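Putative polyketide synthase (Brevibacillus brevis, PDB 6HP2) is a polyketide synthase multienzyme, probably serving synthesis of the antibiotic bacillaene, whose O-methyltransferase domain, captured here, holds the spent cofactor S-adenosyl-L-homocysteine. Local coordinates at residues F93-G105 against I113-T126. Residues are numbered along the deposited sequence; the frame is centred on the assembly and turned at random.
With SAH (S-adenosyl-L-homocysteine), chain B.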
ATOM      1  N   PHE A  93      -8.203  15.578   5.863  1.00 28.51           N
ATOM      2  CA  PHE A  93      -8.641  15.642   4.474  1.00 35.22           C
ATOM      3  C   PHE A  93      -9.310  16.977   4.163  1.00 35.11           C
ATOM      4  O   PHE A  93      -9.478  17.323   2.984  1.00 30.89           O
ATOM      5  CB  PHE A  93      -9.603  14.504   4.152  1.00 33.06           C
ATOM      6  CG  PHE A  93      -8.943  13.216   3.947  1.00 27.21           C
ATOM      7  CD1 PHE A  93      -8.560  12.433   5.026  1.00 30.54           C
ATOM      8  CD2 PHE A  93      -8.719  12.730   2.668  1.00 32.22           C
ATOM      9  CE1 PHE A  93      -7.945  11.216   4.847  1.00 26.68           C
ATOM     10  CE2 PHE A  93      -8.093  11.493   2.505  1.00 31.87           C
ATOM     11  CZ  PHE A  93      -7.717  10.743   3.586  1.00 27.45           C
ATOM     12  N   SER A  94      -9.670  17.739   5.191  1.00 27.63           N
ATOM     13  CA  SER A  94     -10.188  19.084   4.931  1.00 37.73           C
ATOM     14  C   SER A  94      -9.111  19.997   4.367  1.00 36.97           C
ATOM     15  O   SER A  94      -9.411  20.889   3.570  1.00 38.67           O
ATOM     16  CB  SER A  94     -10.793  19.670   6.212  1.00 35.71           C
ATOM     17  OG  SER A  94     -11.176  21.011   6.028  1.00 84.55           O
ATOM     18  N   ARG A  95      -7.858  19.789   4.747  1.00 32.68           N
ATOM     19  CA  ARG A  95      -6.743  20.586   4.236  1.00 37.03           C
ATOM     20  C   ARG A  95      -6.286  20.125   2.850  1.00 35.02           C
ATOM     21  O   ARG A  95      -5.719  20.905   2.091  1.00 53.31           O
ATOM     22  CB  ARG A  95      -5.551  20.478   5.210  1.00 41.82           C
ATOM     23  CG  ARG A  95      -4.325  21.258   4.819  1.00 68.77           C
ATOM     24  CD  ARG A  95      -4.603  22.744   4.918  1.00106.91           C
ATOM     25  NE  ARG A  95      -4.474  23.232   6.288  1.00106.01           N
ATOM     26  CZ  ARG A  95      -4.748  24.474   6.667  1.00 87.11           C
ATOM     27  NH1 ARG A  95      -5.211  25.358   5.793  1.00 45.57           N
ATOM     28  NH2 ARG A  95      -4.577  24.825   7.924  1.00102.38           N
ATOM     29  N   VAL A  96      -6.478  18.858   2.526  1.00 34.29           N
ATOM     30  CA  VAL A  96      -6.012  18.320   1.256  1.00 28.18           C
ATOM     31  C   VAL A  96      -6.876  18.841   0.109  1.00 35.39           C
ATOM     32  O   VAL A  96      -8.111  18.883   0.190  1.00 35.38           O
ATOM     33  CB  VAL A  96      -6.047  16.792   1.342  1.00 27.41           C
ATOM     34  CG1 VAL A  96      -5.769  16.155  -0.042  1.00 31.17           C
ATOM     35  CG2 VAL A  96      -5.018  16.285   2.383  1.00 31.40           C
ATOM     36  N   GLN A  97      -6.220  19.249  -0.977  1.00 30.48           N
ATOM     37  CA  GLN A  97      -6.914  19.558  -2.211  1.00 27.66           C
ATOM     38  C   GLN A  97      -6.657  18.560  -3.333  1.00 28.84           C
ATOM     39  O   GLN A  97      -7.534  18.405  -4.204  1.00 28.81           O
ATOM     40  CB  GLN A  97      -6.537  20.952  -2.726  1.00 36.56           C
ATOM     41  CG  GLN A  97      -6.693  22.041  -1.684  1.00 63.80           C
ATOM     42  CD  GLN A  97      -7.976  22.817  -1.875  1.00 76.01           C
ATOM     43  OE1 GLN A  97      -9.076  22.256  -1.801  1.00 74.70           O
ATOM     44  NE2 GLN A  97      -7.848  24.104  -2.147  1.00 85.05           N
ATOM     45  N   LYS A  98      -5.491  17.897  -3.345  1.00 26.37           N
ATOM     46  CA  LYS A  98      -5.057  17.067  -4.460  1.00 28.59           C
ATOM     47  C   LYS A  98      -4.316  15.853  -3.920  1.00 28.20           C
ATOM     48  O   LYS A  98      -3.393  15.977  -3.112  1.00 29.80           O
ATOM     49  CB  LYS A  98      -4.148  17.809  -5.438  1.00 36.56           C
ATOM     50  CG  LYS A  98      -4.900  18.921  -6.273  1.00 40.34           C
ATOM     51  CD  LYS A  98      -3.942  19.662  -7.157  1.00 65.65           C
ATOM     52  CE  LYS A  98      -4.714  20.578  -8.119  1.00 92.90           C
ATOM     53  NZ  LYS A  98      -3.817  21.502  -8.856  1.00107.69           N
ATOM     54  N   VAL A  99      -4.702  14.718  -4.419  1.00 24.65           N
ATOM     55  CA  VAL A  99      -4.194  13.420  -4.003  1.00 22.72           C
ATOM     56  C   VAL A  99      -3.732  12.680  -5.247  1.00 24.45           C
ATOM     57  O   VAL A  99      -4.427  12.660  -6.274  1.00 25.09           O
ATOM     58  CB  VAL A  99      -5.268  12.586  -3.256  1.00 25.30           C
ATOM     59  CG1 VAL A  99      -4.714  11.159  -2.988  1.00 24.56           C
ATOM     60  CG2 VAL A  99      -5.654  13.306  -1.920  1.00 28.29           C
ATOM     61  N   LEU A 100      -2.611  11.987  -5.113  1.00 22.73           N
ATOM     62  CA  LEU A 100      -2.120  11.070  -6.140  1.00 29.75           C
ATOM     63  C   LEU A 100      -1.951   9.675  -5.562  1.00 20.55           C
ATOM     64  O   LEU A 100      -1.385   9.488  -4.471  1.00 21.92           O
ATOM     65  CB  LEU A 100      -0.775  11.560  -6.750  1.00 24.97           C
ATOM     66  CG  LEU A 100       0.069  10.601  -7.575  1.00 29.69           C
ATOM     67  CD1 LEU A 100      -0.608  10.437  -8.929  1.00 22.95           C
ATOM     68  CD2 LEU A 100       1.495  11.103  -7.733  1.00 25.93           C
ATOM     69  N   ASP A 101      -2.380   8.677  -6.338  1.00 21.07           N
ATOM     70  CA  ASP A 101      -2.165   7.240  -6.068  1.00 28.24           C
ATOM     71  C   ASP A 101      -1.262   6.755  -7.177  1.00 24.58           C
ATOM     72  O   ASP A 101      -1.735   6.656  -8.321  1.00 23.87           O
ATOM     73  CB  ASP A 101      -3.510   6.494  -6.070  1.00 25.36           C
ATOM     74  CG  ASP A 101      -3.379   5.020  -5.809  1.00 32.56           C
ATOM     75  OD1 ASP A 101      -2.311   4.450  -6.110  1.00 31.01           O
ATOM     76  OD2 ASP A 101      -4.340   4.407  -5.257  1.00 30.36           O
ATOM     77  N   PHE A 102       0.041   6.462  -6.866  1.00 22.72           N
ATOM     78  CA  PHE A 102       0.981   6.217  -7.963  1.00 20.15           C
ATOM     79  C   PHE A 102       1.038   4.750  -8.415  1.00 24.86           C
ATOM     80  O   PHE A 102       1.879   4.414  -9.246  1.00 23.75           O
ATOM     81  CB  PHE A 102       2.369   6.732  -7.656  1.00 21.49           C
ATOM     82  CG  PHE A 102       3.046   6.126  -6.481  1.00 21.87           C
ATOM     83  CD1 PHE A 102       3.783   4.962  -6.627  1.00 21.94           C
ATOM     84  CD2 PHE A 102       3.109   6.829  -5.277  1.00 22.55           C
ATOM     85  CE1 PHE A 102       4.524   4.414  -5.570  1.00 25.88           C
ATOM     86  CE2 PHE A 102       3.860   6.327  -4.204  1.00 21.53           C
ATOM     87  CZ  PHE A 102       4.574   5.078  -4.343  1.00 26.33           C
ATOM     88  N   GLY A 103       0.171   3.896  -7.886  1.00 19.98           N
ATOM     89  CA  GLY A 103      -0.048   2.517  -8.387  1.00 23.69           C
ATOM     90  C   GLY A 103      -1.453   2.119  -7.976  1.00 28.05           C
ATOM     91  O   GLY A 103      -1.658   1.402  -6.978  1.00 27.21           O
ATOM     92  N   CYS A 104      -2.462   2.577  -8.737  1.00 28.61           N
ATOM     93  CA  CYS A 104      -3.788   2.664  -8.140  1.00 30.30           C
ATOM     94  C   CYS A 104      -4.684   1.417  -8.338  1.00 20.67           C
ATOM     95  O   CYS A 104      -5.861   1.471  -7.944  1.00 26.30           O
ATOM     96  CB  CYS A 104      -4.504   3.909  -8.688  1.00 35.22           C
ATOM     97  SG  CYS A 104      -4.702   3.883 -10.552  1.00 29.16           S
ATOM     98  N   GLY A 105      -4.156   0.286  -8.799  1.00 25.79           N
ATOM     99  CA  GLY A 105      -4.960  -0.919  -8.853  1.00 27.22           C
ATOM    100  C   GLY A 105      -6.223  -0.689  -9.714  1.00 32.19           C
ATOM    101  O   GLY A 105      -6.166  -0.178 -10.820  1.00 31.99           O
ATOM    102  N   ILE A 113     -11.935   8.260  -2.217  1.00 28.73           N
ATOM    103  CA  ILE A 113     -11.536   9.546  -1.615  1.00 27.89           C
ATOM    104  C   ILE A 113     -12.332  10.684  -2.260  1.00 30.73           C
ATOM    105  O   ILE A 113     -12.805  11.615  -1.586  1.00 28.77           O
ATOM    106  CB  ILE A 113     -10.023   9.791  -1.733  1.00 25.80           C
ATOM    107  CG1 ILE A 113      -9.253   8.825  -0.865  1.00 30.13           C
ATOM    108  CG2 ILE A 113      -9.690  11.253  -1.373  1.00 27.20           C
ATOM    109  CD1 ILE A 113      -7.788   8.819  -1.148  1.00 27.01           C
ATOM    110  N   ALA A 114     -12.438  10.655  -3.586  1.00 33.27           N
ATOM    111  CA  ALA A 114     -13.176  11.693  -4.295  1.00 36.13           C
ATOM    112  C   ALA A 114     -14.654  11.678  -3.929  1.00 31.03           C
ATOM    113  O   ALA A 114     -15.297  12.738  -3.824  1.00 34.81           O
ATOM    114  CB  ALA A 114     -13.009  11.519  -5.802  1.00 31.77           C
ATOM    115  N   GLU A 115     -15.222  10.490  -3.739  1.00 37.70           N
ATOM    116  CA  GLU A 115     -16.631  10.424  -3.374  1.00 37.93           C
ATOM    117  C   GLU A 115     -16.848  10.962  -1.969  1.00 42.08           C
ATOM    118  O   GLU A 115     -17.787  11.727  -1.718  1.00 37.37           O
ATOM    119  CB  GLU A 115     -17.160   8.999  -3.453  1.00 43.91           C
ATOM    120  CG  GLU A 115     -17.557   8.513  -4.789  1.00 60.52           C
ATOM    121  CD  GLU A 115     -18.364   7.217  -4.690  1.00 76.08           C
ATOM    122  OE1 GLU A 115     -19.529   7.190  -5.137  1.00 90.12           O
ATOM    123  OE2 GLU A 115     -17.826   6.234  -4.150  1.00 65.70           O
ATOM    124  N   LEU A 116     -16.009  10.538  -1.025  1.00 33.70           N
ATOM    125  CA  LEU A 116     -16.202  10.931   0.367  1.00 34.44           C
ATOM    126  C   LEU A 116     -15.868  12.407   0.612  1.00 35.27           C
ATOM    127  O   LEU A 116     -16.413  13.015   1.547  1.00 37.06           O
ATOM    128  CB  LEU A 116     -15.350  10.042   1.269  1.00 39.03           C
ATOM    129  CG  LEU A 116     -15.597  10.034   2.769  1.00 56.48           C
ATOM    130  CD1 LEU A 116     -17.069   9.927   3.120  1.00 48.25           C
ATOM    131  CD2 LEU A 116     -14.811   8.873   3.380  1.00 87.88           C
ATOM    132  N   TYR A 117     -14.973  12.992  -0.193  1.00 34.08           N
ATOM    133  CA  TYR A 117     -14.451  14.358   0.025  1.00 28.92           C
ATOM    134  C   TYR A 117     -14.621  15.087  -1.300  1.00 37.00           C
ATOM    135  O   TYR A 117     -13.662  15.226  -2.083  1.00 32.57           O
ATOM    136  CB  TYR A 117     -12.992  14.338   0.510  1.00 28.95           C
ATOM    137  CG  TYR A 117     -12.889  13.749   1.894  1.00 26.67           C
ATOM    138  CD1 TYR A 117     -13.352  14.453   2.998  1.00 33.98           C
ATOM    139  CD2 TYR A 117     -12.347  12.472   2.107  1.00 25.88           C
ATOM    140  CE1 TYR A 117     -13.301  13.898   4.287  1.00 37.25           C
ATOM    141  CE2 TYR A 117     -12.305  11.906   3.356  1.00 30.56           C
ATOM    142  CZ  TYR A 117     -12.753  12.606   4.436  1.00 34.04           C
ATOM    143  OH  TYR A 117     -12.685  12.075   5.702  1.00 31.89           O
ATOM    144  N   PRO A 118     -15.835  15.562  -1.587  1.00 35.27           N
ATOM    145  CA  PRO A 118     -16.107  16.131  -2.915  1.00 40.84           C
ATOM    146  C   PRO A 118     -15.255  17.320  -3.284  1.00 46.13           C
ATOM    147  O   PRO A 118     -15.243  17.667  -4.466  1.00 41.60           O
ATOM    148  CB  PRO A 118     -17.590  16.524  -2.832  1.00 37.01           C
ATOM    149  CG  PRO A 118     -18.157  15.618  -1.852  1.00 42.66           C
ATOM    150  CD  PRO A 118     -17.077  15.375  -0.813  1.00 34.65           C
ATOM    151  N   HIS A 119     -14.562  17.971  -2.336  1.00 41.65           N
ATOM    152  CA  HIS A 119     -13.667  19.075  -2.689  1.00 33.18           C
ATOM    153  C   HIS A 119     -12.315  18.617  -3.228  1.00 31.38           C
ATOM    154  O   HIS A 119     -11.558  19.426  -3.774  1.00 41.19           O
ATOM    155  CB  HIS A 119     -13.439  19.978  -1.460  1.00 36.44           C
ATOM    156  CG  HIS A 119     -12.566  19.344  -0.410  1.00 35.09           C
ATOM    157  ND1 HIS A 119     -13.054  18.509   0.574  1.00 35.79           N
ATOM    158  CD2 HIS A 119     -11.242  19.459  -0.168  1.00 42.15           C
ATOM    159  CE1 HIS A 119     -12.063  18.103   1.352  1.00 33.19           C
ATOM    160  NE2 HIS A 119     -10.951  18.667   0.923  1.00 35.44           N
ATOM    161  N   ILE A 120     -11.978  17.316  -3.132  1.00 33.67           N
ATOM    162  CA  ILE A 120     -10.661  16.855  -3.502  1.00 28.57           C
ATOM    163  C   ILE A 120     -10.649  16.404  -4.966  1.00 31.00           C
ATOM    164  O   ILE A 120     -11.604  15.831  -5.460  1.00 34.00           O
ATOM    165  CB  ILE A 120     -10.231  15.709  -2.573  1.00 28.73           C
ATOM    166  CG1 ILE A 120     -10.162  16.212  -1.118  1.00 33.99           C
ATOM    167  CG2 ILE A 120      -8.844  15.172  -3.036  1.00 35.36           C
ATOM    168  CD1 ILE A 120      -9.550  15.201  -0.157  1.00 33.70           C
ATOM    169  N   LYS A 121      -9.532  16.618  -5.638  1.00 29.61           N
ATOM    170  CA  LYS A 121      -9.251  16.059  -6.954  1.00 31.50           C
ATOM    171  C   LYS A 121      -8.215  14.970  -6.788  1.00 29.43           C
ATOM    172  O   LYS A 121      -7.202  15.160  -6.096  1.00 27.95           O
ATOM    173  CB  LYS A 121      -8.749  17.133  -7.924  1.00 41.96           C
ATOM    174  CG  LYS A 121      -9.818  18.209  -8.212  1.00 57.53           C
ATOM    175  CD  LYS A 121      -9.308  19.245  -9.193  1.00 69.67           C
ATOM    176  CE  LYS A 121     -10.379  20.306  -9.465  1.00 85.74           C
ATOM    177  NZ  LYS A 121      -9.909  21.325 -10.441  1.00 98.14           N
ATOM    178  N   THR A 122      -8.505  13.811  -7.368  1.00 28.09           N
ATOM    179  CA  THR A 122      -7.641  12.650  -7.240  1.00 29.51           C
ATOM    180  C   THR A 122      -7.121  12.200  -8.598  1.00 31.51           C
ATOM    181  O   THR A 122      -7.872  12.179  -9.586  1.00 33.88           O
ATOM    182  CB  THR A 122      -8.380  11.475  -6.576  1.00 28.04           C
ATOM    183  OG1 THR A 122      -9.525  11.096  -7.343  1.00 30.54           O
ATOM    184  CG2 THR A 122      -8.778  11.794  -5.176  1.00 29.65           C
ATOM    185  N   HIS A 123      -5.833  11.860  -8.631  1.00 29.72           N
ATOM    186  CA  HIS A 123      -5.177  11.298  -9.799  1.00 33.23           C
ATOM    187  C   HIS A 123      -4.625   9.917  -9.439  1.00 30.36           C
ATOM    188  O   HIS A 123      -4.114   9.730  -8.335  1.00 25.17           O
ATOM    189  CB  HIS A 123      -3.998  12.153 -10.256  1.00 27.05           C
ATOM    190  CG  HIS A 123      -4.380  13.410 -10.951  1.00 34.65           C
ATOM    191  ND1 HIS A 123      -3.460  14.406 -11.222  1.00 39.52           N
ATOM    192  CD2 HIS A 123      -5.567  13.826 -11.458  1.00 42.01           C
ATOM    193  CE1 HIS A 123      -4.071  15.379 -11.875  1.00 47.07           C
ATOM    194  NE2 HIS A 123      -5.345  15.050 -12.032  1.00 43.95           N
ATOM    195  N   GLY A 124      -4.778   8.957 -10.348  1.00 24.54           N
ATOM    196  CA  GLY A 124      -4.084   7.671 -10.258  1.00 25.71           C
ATOM    197  C   GLY A 124      -3.233   7.363 -11.476  1.00 24.88           C
ATOM    198  O   GLY A 124      -3.558   7.749 -12.601  1.00 25.87           O
ATOM    199  N   PHE A 125      -2.103   6.681 -11.229  1.00 25.47           N
ATOM    200  CA  PHE A 125      -1.264   6.088 -12.248  1.00 28.99           C
ATOM    201  C   PHE A 125      -1.356   4.575 -12.023  1.00 30.02           C
ATOM    202  O   PHE A 125      -1.222   4.104 -10.877  1.00 23.52           O
ATOM    203  CB  PHE A 125       0.203   6.484 -12.153  1.00 26.83           C
ATOM    204  CG  PHE A 125       0.600   7.737 -12.865  1.00 28.14           C
ATOM    205  CD1 PHE A 125      -0.301   8.740 -13.152  1.00 24.80           C
ATOM    206  CD2 PHE A 125       1.918   7.883 -13.304  1.00 29.61           C
ATOM    207  CE1 PHE A 125       0.077   9.829 -13.797  1.00 29.52           C
ATOM    208  CE2 PHE A 125       2.308   9.016 -13.957  1.00 32.44           C
ATOM    209  CZ  PHE A 125       1.375   9.985 -14.214  1.00 25.87           C
ATOM    210  N   THR A 126      -1.566   3.821 -13.109  1.00 23.72           N
ATOM    211  CA  THR A 126      -1.333   2.392 -13.088  1.00 26.44           C
ATOM    212  C   THR A 126      -0.710   1.969 -14.398  1.00 27.82           C
ATOM    213  O   THR A 126      -1.105   2.439 -15.467  1.00 30.11           O
ATOM    214  CB  THR A 126      -2.591   1.577 -12.845  1.00 29.02           C
ATOM    215  OG1 THR A 126      -2.235   0.181 -12.895  1.00 28.80           O
ATOM    216  CG2 THR A 126      -3.712   1.903 -13.842  1.00 34.36           C
TER
HETATM  217  N   SAH B2201      -2.758   0.217  -4.615  1.00 29.00           N
HETATM  218  CA  SAH B2201      -3.734  -0.699  -5.199  1.00 32.79           C
HETATM  219  CB  SAH B2201      -3.084  -1.713  -6.131  1.00 27.51           C
HETATM  220  CG  SAH B2201      -1.851  -2.414  -5.589  1.00 27.77           C
HETATM  221  SD  SAH B2201      -1.307  -3.734  -6.713  1.00 30.64           S
HETATM  222  C   SAH B2201      -4.463  -1.378  -4.066  1.00 42.42           C
HETATM  223  O   SAH B2201      -5.365  -2.184  -4.299  1.00 32.30           O
HETATM  224  OXT SAH B2201      -4.158  -1.108  -2.909  1.00 42.69           O
HETATM  225  C5' SAH B2201       0.114  -2.874  -7.425  1.00 30.88           C
HETATM  226  C4' SAH B2201      -0.302  -1.721  -8.337  1.00 29.67           C
HETATM  227  O4' SAH B2201       0.888  -1.004  -8.735  1.00 31.28           O
HETATM  228  C3' SAH B2201      -0.903  -2.239  -9.685  1.00 28.14           C
HETATM  229  O3' SAH B2201      -2.022  -1.376  -9.940  1.00 26.61           O
HETATM  230  C2' SAH B2201       0.186  -2.045 -10.738  1.00 27.70           C
HETATM  231  O2' SAH B2201      -0.274  -1.799 -12.034  1.00 27.74           O
HETATM  232  C1' SAH B2201       0.916  -0.820 -10.143  1.00 29.59           C
HETATM  233  N9  SAH B2201       2.285  -0.601 -10.603  1.00 26.86           N
HETATM  234  C8  SAH B2201       3.352  -1.452 -10.528  1.00 26.91           C
HETATM  235  N7  SAH B2201       4.378  -0.836 -11.123  1.00 22.86           N
HETATM  236  C5  SAH B2201       3.992   0.402 -11.513  1.00 25.52           C
HETATM  237  C6  SAH B2201       4.626   1.451 -12.166  1.00 24.69           C
HETATM  238  N6  SAH B2201       5.912   1.447 -12.516  1.00 24.22           N
HETATM  239  N1  SAH B2201       3.930   2.600 -12.402  1.00 24.10           N
HETATM  240  C2  SAH B2201       2.585   2.695 -12.096  1.00 22.21           C
HETATM  241  N3  SAH B2201       1.962   1.640 -11.481  1.00 23.52           N
HETATM  242  C4  SAH B2201       2.641   0.511 -11.240  1.00 22.96           C
HETATM  243  O   HOH W   1      -9.261  20.333  -5.337  1.00 46.21           O
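Strands 98-101 and 121-126 run parallel, axes 4.7 Å apart and 15° from alignment, and backbone hydrogen bonds alternate from Lys-121 N to Gln-97 O through to Phe-125 N to Asp-101 O. Ahead of the strands, the Phe-93 and Tyr-117 rings lie within 8° of parallel but slid apart, and Phe-93 CB sits 3.6 Å from the Tyr-117 centroid, a CH-pi contact over the face. Ile-120 CD1 meets the Phe-93 edge in plane, 3.8 Å from CD2, and also touches Val-96 CG1. His-119 CG stands between its backbone N and carbonyl carbon (chi1 72°), turning NE2 to lie 2.9 Å from both Phe-93 O and Val-96 O; one N-H is split between them, and both bonds are bent and weak. With helix 108-116 between them, the strands form the first beta-alpha-beta unit of the Rossmann-like methyltransferase fold. Val-99 CG1 lies 4.3 Å from Ile-113 CD1 of this helix, while its CG2 packs on Ile-120 CG2. Beyond Asp-101, whose OD1 accepts from Gly-103 N in an Asx turn, Cys-104 N bonds to Phe-125 O. This glycine-containing loop reaches the bound S-adenosyl-L-homocysteine (SAH): Gly-103 O accepts from SAH N at 2.9 Å, while Gly-105 N donates weakly to ribose O3'. Thr-126 OG1, hydrogen-bonded to Gln-131, stands 2.9 Å from SAH O2'.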